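Local structure of ParA (Salmonella enterica subsp. enterica serovar Newport str. SL317, 3EZF) at residues T88-N91 / V92-Y96; V60-A63 / I64-E68; L236-I240 / I241-A245; D153-P156 / Q157-T161. The protein probably drives plasmid partition as a ParA-family, Walker-type ATPase and, with ADP bound, regulates transcription through a winged helix-turn-helix DNA-binding region. All coordinates share one frame; numbering follows the deposited sequence.

Interaction 1. Residues T88-N91 / V92-Y96; sequences TIQN and VIDIY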
loop_
_atom_site.group_PDB
_atom_site.type_symbol
_atom_site.label_atom_id
_atom_site.label_comp_id
_atom_site.label_asym_id
_atom_site.label_seq_id
_atom_site.Cartn_x
_atom_site.Cartn_y
_atom_site.Cartn_z
ATOM N N THR A 88 26.473 -12.190 -24.172
ATOM C CA THR A 88 25.261 -11.716 -23.508
ATOM C C THR A 88 24.384 -12.881 -23.082
ATOM O O THR A 88 24.606 -14.017 -23.481
ATOM C CB THR A 88 24.412 -10.886 -24.444
ATOM O OG1 THR A 88 23.964 -11.718 -25.528
ATOM C CG2 THR A 88 25.213 -9.714 -24.974
ATOM N N ILE A 89 23.366 -12.579 -22.286
ATOM C CA ILE A 89 22.438 -13.594 -21.819
ATOM C C ILE A 89 21.944 -14.410 -23.010
ATOM O O ILE A 89 21.675 -15.603 -22.873
ATOM C CB ILE A 89 21.196 -12.966 -21.111
ATOM C CG1 ILE A 89 21.618 -12.192 -19.855
ATOM C CG2 ILE A 89 20.191 -14.062 -20.754
ATOM C CD1 ILE A 89 22.185 -13.056 -18.777
ATOM N N GLN A 90 21.826 -13.777 -24.178
ATOM C CA GLN A 90 21.343 -14.488 -25.370
ATOM C C GLN A 90 22.415 -15.352 -25.974
ATOM O O GLN A 90 22.136 -16.459 -26.429
ATOM C CB GLN A 90 20.828 -13.528 -26.451
ATOM C CG GLN A 90 19.304 -13.532 -26.632
ATOM C CD GLN A 90 18.727 -14.902 -26.945
ATOM O OE1 GLN A 90 17.658 -15.256 -26.456
ATOM N NE2 GLN A 90 19.419 -15.667 -27.764
ATOM N N ASN A 91 23.636 -14.832 -26.003
ATOM C CA ASN A 91 24.777 -15.582 -26.523
ATOM C C ASN A 91 24.891 -16.907 -25.748
ATOM O O ASN A 91 24.980 -17.986 -26.352
ATOM C CB ASN A 91 26.061 -14.761 -26.360
ATOM C CG ASN A 91 26.051 -13.491 -27.195
ATOM O OD1 ASN A 91 26.987 -12.683 -27.143
ATOM N ND2 ASN A 91 24.994 -13.308 -27.968
ATOM N N VAL A 92 24.873 -16.806 -24.416
ATOM C CA VAL A 92 24.939 -17.960 -23.532
ATOM C C VAL A 92 23.785 -18.931 -23.815
ATOM O O VAL A 92 23.990 -20.150 -23.890
ATOM C CB VAL A 92 24.867 -17.532 -22.047
ATOM C CG1 VAL A 92 24.845 -18.772 -21.130
ATOM C CG2 VAL A 92 26.058 -16.650 -21.715
ATOM N N ILE A 93 22.574 -18.395 -23.947
ATOM C CA ILE A 93 21.407 -19.219 -24.236
ATOM C C ILE A 93 21.562 -19.886 -25.589
ATOM O O ILE A 93 21.164 -21.033 -25.774
ATOM C CB ILE A 93 20.132 -18.381 -24.257
ATOM C CG1 ILE A 93 19.842 -17.886 -22.841
ATOM C CG2 ILE A 93 18.972 -19.192 -24.837
ATOM C CD1 ILE A 93 18.743 -16.864 -22.763
ATOM N N ASP A 94 22.140 -19.167 -26.541
ATOM C CA ASP A 94 22.337 -19.734 -27.861
ATOM C C ASP A 94 23.422 -20.818 -27.871
ATOM O O ASP A 94 23.386 -21.728 -28.706
ATOM C CB ASP A 94 22.656 -18.631 -28.875
ATOM C CG ASP A 94 21.429 -17.808 -29.245
ATOM O OD1 ASP A 94 20.302 -18.354 -29.251
ATOM O OD2 ASP A 94 21.594 -16.615 -29.548
ATOM N N ILE A 95 24.381 -20.727 -26.950
ATOM C CA ILE A 95 25.437 -21.731 -26.868
ATOM C C ILE A 95 24.810 -22.985 -26.290
ATOM O O ILE A 95 25.137 -24.095 -26.710
ATOM C CB ILE A 95 26.603 -21.289 -25.947
ATOM C CG1 ILE A 95 27.562 -20.368 -26.709
ATOM C CG2 ILE A 95 27.346 -22.516 -25.419
ATOM C CD1 ILE A 95 28.650 -19.796 -25.867
ATOM N N TYR A 96 23.912 -22.801 -25.321
ATOM C CA TYR A 96 23.221 -23.925 -24.683
ATOM C C TYR A 96 22.309 -24.560 -25.720
ATOM O O TYR A 96 22.030 -25.768 -25.677
ATOM C CB TYR A 96 22.359 -23.458 -23.506
ATOM C CG TYR A 96 23.056 -23.360 -22.174
ATOM C CD1 TYR A 96 23.230 -22.132 -21.547
ATOM C CD2 TYR A 96 23.492 -24.506 -21.511
ATOM C CE1 TYR A 96 23.826 -22.050 -20.296
ATOM C CE2 TYR A 96 24.094 -24.438 -20.250
ATOM C CZ TYR A 96 24.256 -23.208 -19.646
ATOM O OH TYR A 96 24.861 -23.115 -18.406
#
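The amide of Q90 and the carboxylate of D94, one turn apart on helix 89-98, are turned 54° against each other, so the pair meets at an angle and not as a flat stack. NE2 of Q90 lies 3.0 Å from OD2 of D94, but the N-H is badly aimed and the hydrogen bond is weak; the hydroxyl of Y72 also bonds this OD2. At the other branch of the amide, OE1 of Q90 comes near the methyl CD1 of I93. The third flat group, the amide of N91, is met from above its carbonyl plane at OD1: the backbone N of T88 sits 61° out of that plane, 3.1 Å from OD1 of N91. The reciprocal bond, N91 N to T88 OG1 at 3.2 Å, completes a capping box that opens this helix of the winged helix-turn-helix region, with T88 at the N-cap. N91 holds CG beside its own backbone N (chi1 -65°), which swings the amide back to T88, and OD1 also accepts from the backbone of N75. T88 OG1 takes a further, weak bond from Q90 N. Thus two backbone N-H groups of the first turn, which lack a helical acceptor, find one in a hydroxyl. From there the regular pattern takes over, with V92 N to T88 O at 3.0 Å. On the buried side I89 and I93 both touch R137 of helix 129-138, in the AAA-type ATPase part, and I89 CG2 meets I93 CD1 at 3.7 Å.

Interaction 2. Residues V60-A63 / I64-E68; sequences VDQA and IKEME. Unlike the reference sequence in segment 60-63: D61 (reference Glu).
From V60 to M67 the backbone runs as regular alpha-helix: I64, K65, E66 and M67 each donate their N-H four residues back, the first of these bonds joining I64 N to V60 O at 2.7 Å. The stretch belongs to helix 57-69 of the helix-turn-helix domain, and its side chains divide into polar and apolar pairs with the same spacing. Q62 and E66 run alongside each other in the same direction; NE2 of Q62 donates to OE1 of E66 at 3.2 Å, coming from above the carboxylate plane, 59° out of it. The chain of Q62 is extended, with CG opposite the backbone N (chi1 -171°), which carries the amide out far enough to bridge two neighbours: its OE1 accepts from R58 NH2, one turn earlier. D61 and K65 form a long salt bridge, OD1 of D61 standing 3.4 Å from NZ of K65, and the lysine must fold at its third and fourth torsions to bring the ammonium back along the helix. The apolar pair is V60 and I64, likewise alongside each other, with CG1 of V60 4.1 Å from CD1 of I64; V60 rests on V49 of helix 46-50, while I64 meets F74 and Y85. SD of M67 lies 3.6 Å from the carbonyl O of A63. The run R58, Q62, E66 links a cation to a carboxylate through one amide, so charge is probably balanced along the outer side of the helix while the aliphatic groups pack against the rest of the domain.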
loop_
_atom_site.group_PDB
_atom_site.type_symbol
_atom_site.label_atom_id
_atom_site.label_comp_id
_atom_site.label_asym_id
_atom_site.label_seq_id
_atom_site.Cartn_x
_atom_site.Cartn_y
_atom_site.Cartn_z
ATOM N N VAL A 60 32.614 -24.426 -24.296
ATOM C CA VAL A 60 32.479 -23.053 -24.755
ATOM C C VAL A 60 33.357 -22.735 -25.951
ATOM O O VAL A 60 32.869 -22.338 -27.003
ATOM C CB VAL A 60 32.817 -22.073 -23.612
ATOM C CG1 VAL A 60 33.000 -20.672 -24.155
ATOM C CG2 VAL A 60 31.705 -22.106 -22.560
ATOM N N ASP A 61 34.660 -22.900 -25.776
ATOM C CA ASP A 61 35.623 -22.628 -26.835
ATOM C C ASP A 61 35.276 -23.382 -28.121
ATOM O O ASP A 61 35.559 -22.919 -29.224
ATOM C CB ASP A 61 37.019 -23.020 -26.355
ATOM C CG ASP A 61 38.099 -22.729 -27.383
ATOM O OD1 ASP A 61 38.024 -23.269 -28.509
ATOM O OD2 ASP A 61 39.032 -21.964 -27.064
ATOM N N GLN A 62 34.662 -24.549 -27.969
ATOM C CA GLN A 62 34.282 -25.371 -29.101
ATOM C C GLN A 62 32.953 -24.893 -29.645
ATOM O O GLN A 62 32.741 -24.867 -30.848
ATOM C CB GLN A 62 34.170 -26.824 -28.663
ATOM C CG GLN A 62 33.992 -27.808 -29.789
ATOM C CD GLN A 62 33.672 -29.198 -29.269
ATOM O OE1 GLN A 62 34.414 -29.756 -28.454
ATOM N NE2 GLN A 62 32.561 -29.766 -29.731
ATOM N N ALA A 63 32.050 -24.521 -28.749
ATOM C CA ALA A 63 30.737 -24.015 -29.150
ATOM C C ALA A 63 30.931 -22.738 -29.964
ATOM O O ALA A 63 30.375 -22.601 -31.053
ATOM C CB ALA A 63 29.890 -23.717 -27.922
ATOM N N ILE A 64 31.724 -21.806 -29.434
ATOM C CA ILE A 64 31.980 -20.551 -30.124
ATOM C C ILE A 64 32.639 -20.780 -31.476
ATOM O O ILE A 64 32.183 -20.244 -32.481
ATOM C CB ILE A 64 32.844 -19.605 -29.262
ATOM C CG1 ILE A 64 31.992 -19.075 -28.104
ATOM C CG2 ILE A 64 33.380 -18.464 -30.101
ATOM C CD1 ILE A 64 32.644 -18.023 -27.272
ATOM N N LYS A 65 33.698 -21.584 -31.506
ATOM C CA LYS A 65 34.398 -21.896 -32.754
ATOM C C LYS A 65 33.383 -22.418 -33.772
ATOM O O LYS A 65 33.200 -21.849 -34.847
ATOM C CB LYS A 65 35.476 -22.963 -32.502
ATOM C CG LYS A 65 36.110 -23.539 -33.770
ATOM C CD LYS A 65 36.773 -24.906 -33.538
ATOM C CE LYS A 65 38.221 -24.821 -33.060
ATOM N NZ LYS A 65 38.376 -24.728 -31.582
ATOM N N GLU A 66 32.716 -23.503 -33.417
ATOM C CA GLU A 66 31.731 -24.094 -34.300
ATOM C C GLU A 66 30.686 -23.085 -34.765
ATOM O O GLU A 66 30.423 -22.983 -35.958
ATOM C CB GLU A 66 31.034 -25.274 -33.610
ATOM C CG GLU A 66 31.948 -26.444 -33.280
ATOM C CD GLU A 66 31.190 -27.683 -32.815
ATOM O OE1 GLU A 66 31.831 -28.760 -32.718
ATOM O OE2 GLU A 66 29.961 -27.582 -32.547
ATOM N N MET A 67 30.102 -22.341 -33.826
ATOM C CA MET A 67 29.059 -21.356 -34.133
ATOM C C MET A 67 29.483 -20.224 -35.052
ATOM O O MET A 67 28.685 -19.754 -35.863
ATOM C CB MET A 67 28.493 -20.761 -32.839
ATOM C CG MET A 67 27.423 -21.613 -32.173
ATOM S SD MET A 67 27.122 -21.109 -30.465
ATOM C CE MET A 67 25.816 -19.898 -30.642
ATOM N N GLU A 68 30.725 -19.766 -34.921
ATOM C CA GLU A 68 31.210 -18.686 -35.775
ATOM C C GLU A 68 31.577 -19.262 -37.131
ATOM O O GLU A 68 31.583 -18.551 -38.134
ATOM C CB GLU A 68 32.440 -18.018 -35.170
ATOM C CG GLU A 68 32.215 -17.345 -33.849
ATOM C CD GLU A 68 33.468 -16.659 -33.373
ATOM O OE1 GLU A 68 34.559 -17.176 -33.697
ATOM O OE2 GLU A 68 33.367 -15.623 -32.676
#

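Interaction 3. Residues L236-I240 / I241-A245; sequences LRRNI and IDRVA. Unlike the reference sequence in segment 236-240: R238 (reference Lys), N239 (reference Lys). Unlike the reference sequence in segment 241-245: D242 (reference Glu).
Two backbone bonds span five residues instead of the usual four, I241 N to L236 O at 3.2 Å and D242 N to R237 O at 2.8 Å, and mark a pi-type widening where helix 235-241 ends. A type I turn from I241 to V244 follows, closed by V244 N to I241 O at 3.1 Å, with a weak added bond from R243 N to I240 O; together they lead the chain out of the helix towards strand 250-254 of the AAA-type domain. Among charged contacts, R237 and D242 make a salt bridge: NH1 of R237 lies 2.7 Å from OD1 of D242, with the carboxylate oxygen at the guanidinium edge and the two planes 85° apart. The N-H direction is poor, so as a hydrogen bond it is weak. R238 and R243 extend together, R238 NE 4.0 Å from R243 NH1, an approach of like charges; R243 NH1 also lies 2.9 Å from the carbonyl O of R238. The apolar contacts centre on I241, whose two branches part. CG2 of I241, set opposite the backbone N, sits over one face of the R237 guanidinium, 3.6 Å from its plane and displaced to the rim, whereas CD1 meets CD2 of L236 at 3.4 Å. L236 and I241 both lean on I253 of the central sheet. The R237 guanidinium thus meets a methyl over one face and a carboxylate at its edge. With R309 also close to its NH2, the negative charge of D242 probably offsets part of a locally positive surface.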
loop_
_atom_site.group_PDB
_atom_site.type_symbol
_atom_site.label_atom_id
_atom_site.label_comp_id
_atom_site.label_asym_id
_atom_site.label_seq_id
_atom_site.Cartn_x
_atom_site.Cartn_y
_atom_site.Cartn_z
ATOM N N LEU A 236 -9.961 -13.724 -16.398
ATOM C CA LEU A 236 -8.492 -13.720 -16.422
ATOM C C LEU A 236 -7.915 -14.925 -17.172
ATOM O O LEU A 236 -7.001 -14.774 -17.958
ATOM C CB LEU A 236 -7.919 -13.691 -14.986
ATOM C CG LEU A 236 -6.511 -13.124 -14.723
ATOM C CD1 LEU A 236 -5.992 -13.702 -13.426
ATOM C CD2 LEU A 236 -5.551 -13.457 -15.828
ATOM N N ARG A 237 -8.448 -16.119 -16.932
ATOM C CA ARG A 237 -7.938 -17.314 -17.594
ATOM C C ARG A 237 -8.335 -17.358 -19.058
ATOM O O ARG A 237 -7.584 -17.842 -19.890
ATOM C CB ARG A 237 -8.463 -18.590 -16.911
ATOM C CG ARG A 237 -7.392 -19.595 -16.422
ATOM C CD ARG A 237 -6.574 -20.325 -17.502
ATOM N NE ARG A 237 -5.355 -20.883 -16.891
ATOM C CZ ARG A 237 -4.499 -21.736 -17.464
ATOM N NH1 ARG A 237 -4.688 -22.181 -18.701
ATOM N NH2 ARG A 237 -3.432 -22.144 -16.789
ATOM N N ARG A 238 -9.512 -16.849 -19.377
ATOM C CA ARG A 238 -9.982 -16.899 -20.745
ATOM C C ARG A 238 -9.577 -15.762 -21.674
ATOM O O ARG A 238 -9.293 -16.002 -22.838
ATOM C CB ARG A 238 -11.505 -17.007 -20.756
ATOM C CG ARG A 238 -12.034 -17.792 -21.936
ATOM C CD ARG A 238 -13.421 -17.326 -22.360
ATOM N NE ARG A 238 -13.384 -16.006 -22.989
ATOM C CZ ARG A 238 -14.123 -15.666 -24.043
ATOM N NH1 ARG A 238 -14.955 -16.554 -24.581
ATOM N NH2 ARG A 238 -14.027 -14.446 -24.566
ATOM N N ASN A 239 -9.544 -14.531 -21.178
ATOM C CA ASN A 239 -9.239 -13.395 -22.038
ATOM C C ASN A 239 -7.791 -12.921 -22.105
ATOM O O ASN A 239 -7.452 -12.088 -22.943
ATOM C CB ASN A 239 -10.173 -12.228 -21.679
ATOM C CG ASN A 239 -11.633 -12.540 -21.971
ATOM O OD1 ASN A 239 -12.524 -11.772 -21.620
ATOM N ND2 ASN A 239 -11.881 -13.672 -22.619
ATOM N N ILE A 240 -6.940 -13.434 -21.228
ATOM C CA ILE A 240 -5.536 -13.049 -21.268
ATOM C C ILE A 240 -4.618 -14.260 -21.227
ATOM O O ILE A 240 -3.913 -14.539 -22.196
ATOM C CB ILE A 240 -5.144 -12.085 -20.101
ATOM C CG1 ILE A 240 -5.832 -10.720 -20.296
ATOM C CG2 ILE A 240 -3.607 -11.922 -20.056
ATOM C CD1 ILE A 240 -5.545 -9.695 -19.230
ATOM N N ILE A 241 -4.656 -14.980 -20.107
ATOM C CA ILE A 241 -3.813 -16.153 -19.875
ATOM C C ILE A 241 -3.884 -17.207 -20.955
ATOM O O ILE A 241 -2.862 -17.543 -21.551
ATOM C CB ILE A 241 -4.115 -16.802 -18.486
ATOM C CG1 ILE A 241 -3.492 -15.941 -17.377
ATOM C CG2 ILE A 241 -3.547 -18.214 -18.414
ATOM C CD1 ILE A 241 -3.797 -16.401 -15.978
ATOM N N ASP A 242 -5.071 -17.739 -21.219
ATOM C CA ASP A 242 -5.194 -18.755 -22.261
ATOM C C ASP A 242 -4.875 -18.188 -23.646
ATOM O O ASP A 242 -4.530 -18.933 -24.550
ATOM C CB ASP A 242 -6.594 -19.386 -22.265
ATOM C CG ASP A 242 -6.660 -20.674 -21.449
ATOM O OD1 ASP A 242 -5.586 -21.202 -21.090
ATOM O OD2 ASP A 242 -7.777 -21.172 -21.175
ATOM N N ARG A 243 -4.962 -16.872 -23.813
ATOM C CA ARG A 243 -4.677 -16.275 -25.112
ATOM C C ARG A 243 -3.178 -16.042 -25.368
ATOM O O ARG A 243 -2.775 -15.723 -26.490
ATOM C CB ARG A 243 -5.447 -14.958 -25.277
ATOM C CG ARG A 243 -6.943 -15.086 -25.029
ATOM C CD ARG A 243 -7.767 -14.410 -26.101
ATOM N NE ARG A 243 -8.449 -15.392 -26.944
ATOM C CZ ARG A 243 -9.630 -15.955 -26.676
ATOM N NH1 ARG A 243 -10.301 -15.638 -25.571
ATOM N NH2 ARG A 243 -10.139 -16.851 -27.524
ATOM N N VAL A 244 -2.359 -16.187 -24.327
ATOM C CA VAL A 244 -0.903 -16.019 -24.459
ATOM C C VAL A 244 -0.185 -17.275 -23.939
ATOM O O VAL A 244 1.033 -17.289 -23.745
ATOM C CB VAL A 244 -0.373 -14.805 -23.671
ATOM C CG1 VAL A 244 -1.119 -13.574 -24.078
ATOM C CG2 VAL A 244 -0.460 -15.061 -22.172
ATOM N N ALA A 245 -0.971 -18.326 -23.729
ATOM C CA ALA A 245 -0.482 -19.599 -23.233
ATOM C C ALA A 245 0.768 -20.134 -23.930
ATOM O O ALA A 245 1.700 -20.563 -23.264
ATOM C CB ALA A 245 -1.607 -20.638 -23.298
#

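Interaction 4. Residues D153-P156 / Q157-T161; sequences DLDP and QASST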
loop_
_atom_site.group_PDB
_atom_site.type_symbol
_atom_site.label_atom_id
_atom_site.label_comp_id
_atom_site.label_asym_id
_atom_site.label_seq_id
_atom_site.Cartn_x
_atom_site.Cartn_y
_atom_site.Cartn_z
ATOM N N ASP A 153 0.016 -7.489 -13.790
ATOM C CA ASP A 153 -0.247 -6.610 -12.653
ATOM C C ASP A 153 -1.735 -6.317 -12.497
ATOM O O ASP A 153 -2.307 -5.569 -13.295
ATOM C CB ASP A 153 0.506 -5.295 -12.853
ATOM C CG ASP A 153 0.546 -4.443 -11.611
ATOM O OD1 ASP A 153 0.096 -4.905 -10.541
ATOM O OD2 ASP A 153 1.048 -3.302 -11.716
ATOM N N LEU A 154 -2.359 -6.912 -11.480
ATOM C CA LEU A 154 -3.780 -6.698 -11.220
ATOM C C LEU A 154 -3.950 -5.917 -9.908
ATOM O O LEU A 154 -5.039 -5.855 -9.323
ATOM C CB LEU A 154 -4.512 -8.037 -11.123
ATOM C CG LEU A 154 -5.467 -8.413 -12.253
ATOM C CD1 LEU A 154 -6.283 -7.207 -12.647
ATOM C CD2 LEU A 154 -4.673 -8.876 -13.441
ATOM N N ASP A 155 -2.844 -5.350 -9.438
ATOM C CA ASP A 155 -2.841 -4.549 -8.225
ATOM C C ASP A 155 -3.179 -3.115 -8.610
ATOM O O ASP A 155 -2.520 -2.517 -9.466
ATOM C CB ASP A 155 -1.468 -4.587 -7.576
ATOM C CG ASP A 155 -1.368 -3.683 -6.378
ATOM O OD1 ASP A 155 -0.273 -3.625 -5.762
ATOM O OD2 ASP A 155 -2.382 -3.030 -6.053
ATOM N N PRO A 156 -4.228 -2.548 -7.992
ATOM C CA PRO A 156 -4.630 -1.166 -8.297
ATOM C C PRO A 156 -3.478 -0.150 -8.175
ATOM O O PRO A 156 -3.354 0.761 -8.998
ATOM C CB PRO A 156 -5.748 -0.903 -7.294
ATOM C CG PRO A 156 -6.376 -2.292 -7.131
ATOM C CD PRO A 156 -5.161 -3.185 -7.038
ATOM N N GLN A 157 -2.630 -0.318 -7.159
ATOM C CA GLN A 157 -1.507 0.591 -6.929
ATOM C C GLN A 157 -0.435 0.562 -8.000
ATOM O O GLN A 157 0.385 1.468 -8.076
ATOM C CB GLN A 157 -0.863 0.322 -5.569
ATOM C CG GLN A 157 -1.595 0.977 -4.409
ATOM C CD GLN A 157 -2.955 0.361 -4.149
ATOM O OE1 GLN A 157 -3.796 0.266 -5.046
ATOM N NE2 GLN A 157 -3.182 -0.062 -2.911
ATOM N N ALA A 158 -0.431 -0.478 -8.822
ATOM C CA ALA A 158 0.543 -0.589 -9.900
ATOM C C ALA A 158 1.974 -0.638 -9.388
ATOM O O ALA A 158 2.906 -0.209 -10.072
ATOM C CB ALA A 158 0.373 0.573 -10.877
ATOM N N SER A 159 2.142 -1.161 -8.179
ATOM C CA SER A 159 3.463 -1.288 -7.579
ATOM C C SER A 159 4.387 -1.829 -8.661
ATOM O O SER A 159 5.324 -1.160 -9.065
ATOM C CB SER A 159 3.415 -2.252 -6.387
ATOM O OG SER A 159 2.363 -1.907 -5.492
ATOM N N SER A 160 4.102 -3.033 -9.148
ATOM C CA SER A 160 4.917 -3.643 -10.197
ATOM C C SER A 160 5.045 -2.745 -11.424
ATOM O O SER A 160 6.146 -2.520 -11.929
ATOM C CB SER A 160 4.322 -4.984 -10.628
ATOM O OG SER A 160 4.534 -5.972 -9.640
ATOM N N THR A 161 3.911 -2.240 -11.897
ATOM C CA THR A 161 3.869 -1.367 -13.069
ATOM C C THR A 161 5.061 -0.402 -13.193
ATOM O O THR A 161 5.406 0.022 -14.300
ATOM C CB THR A 161 2.551 -0.556 -13.087
ATOM O OG1 THR A 161 1.445 -1.458 -13.211
ATOM C CG2 THR A 161 2.529 0.431 -14.244
#
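The side chains of D153 and T161 stand roughly perpendicular, and OD2 of D153 meets both the backbone N and the hydroxyl of T161. OD2 of D153 accepts from T161 N at 3.1 Å, the donor standing 44° above the carboxylate plane; T161 OG1 bonds the same oxygen, though its modelled distance is too short to be trusted. OG1 also receives the N-H of A208. With CG anti to the backbone N (chi1 -167°) the carboxylate stands on the carbonyl side, towards the residues that follow, and OD1 of D153 takes D155 N at 3.2 Å, an Asx turn. The sequence DLDPQ, which begins at the last residue of strand 149-153, fits the Walker A' motif of ParA-type ATPases, whose aspartates typically lie near the nucleotide and its metal. D155 crosses Q157 obliquely, carboxylate and amide 65° apart, and divides its oxygens: OD2 of D155 accepts from Q157 N at 2.9 Å, and OD1 of D155 from S159 OG at 3.2 Å. In the backbone, A158 N bonds D155 O at 3.0 Å, closing a type I turn. P156 and Q157, at the bend, pack on H258 of the second subunit, while S160 OG is bonded to D254 OD2.

Along the chain the order is interaction 2, interaction 1, interaction 4, interaction 3. The first two lie in the helix-turn-helix domain, on helices 57-69 and 89-98; their centres are 12 Å apart and they touch, I95 packing on A63, I64 and M67. The other two belong to the AAA-type domain, 18 Å apart between centres and about 5 Å between nearest atoms, and both lie by its six-stranded parallel sheet: interaction 4 follows strand 149-153, and interaction 3 leads towards the adjacent strand 250-254. Centres of interactions 2 and 4 are 43 Å apart, so the probable DNA-binding and nucleotide-binding regions are well separated in the chain.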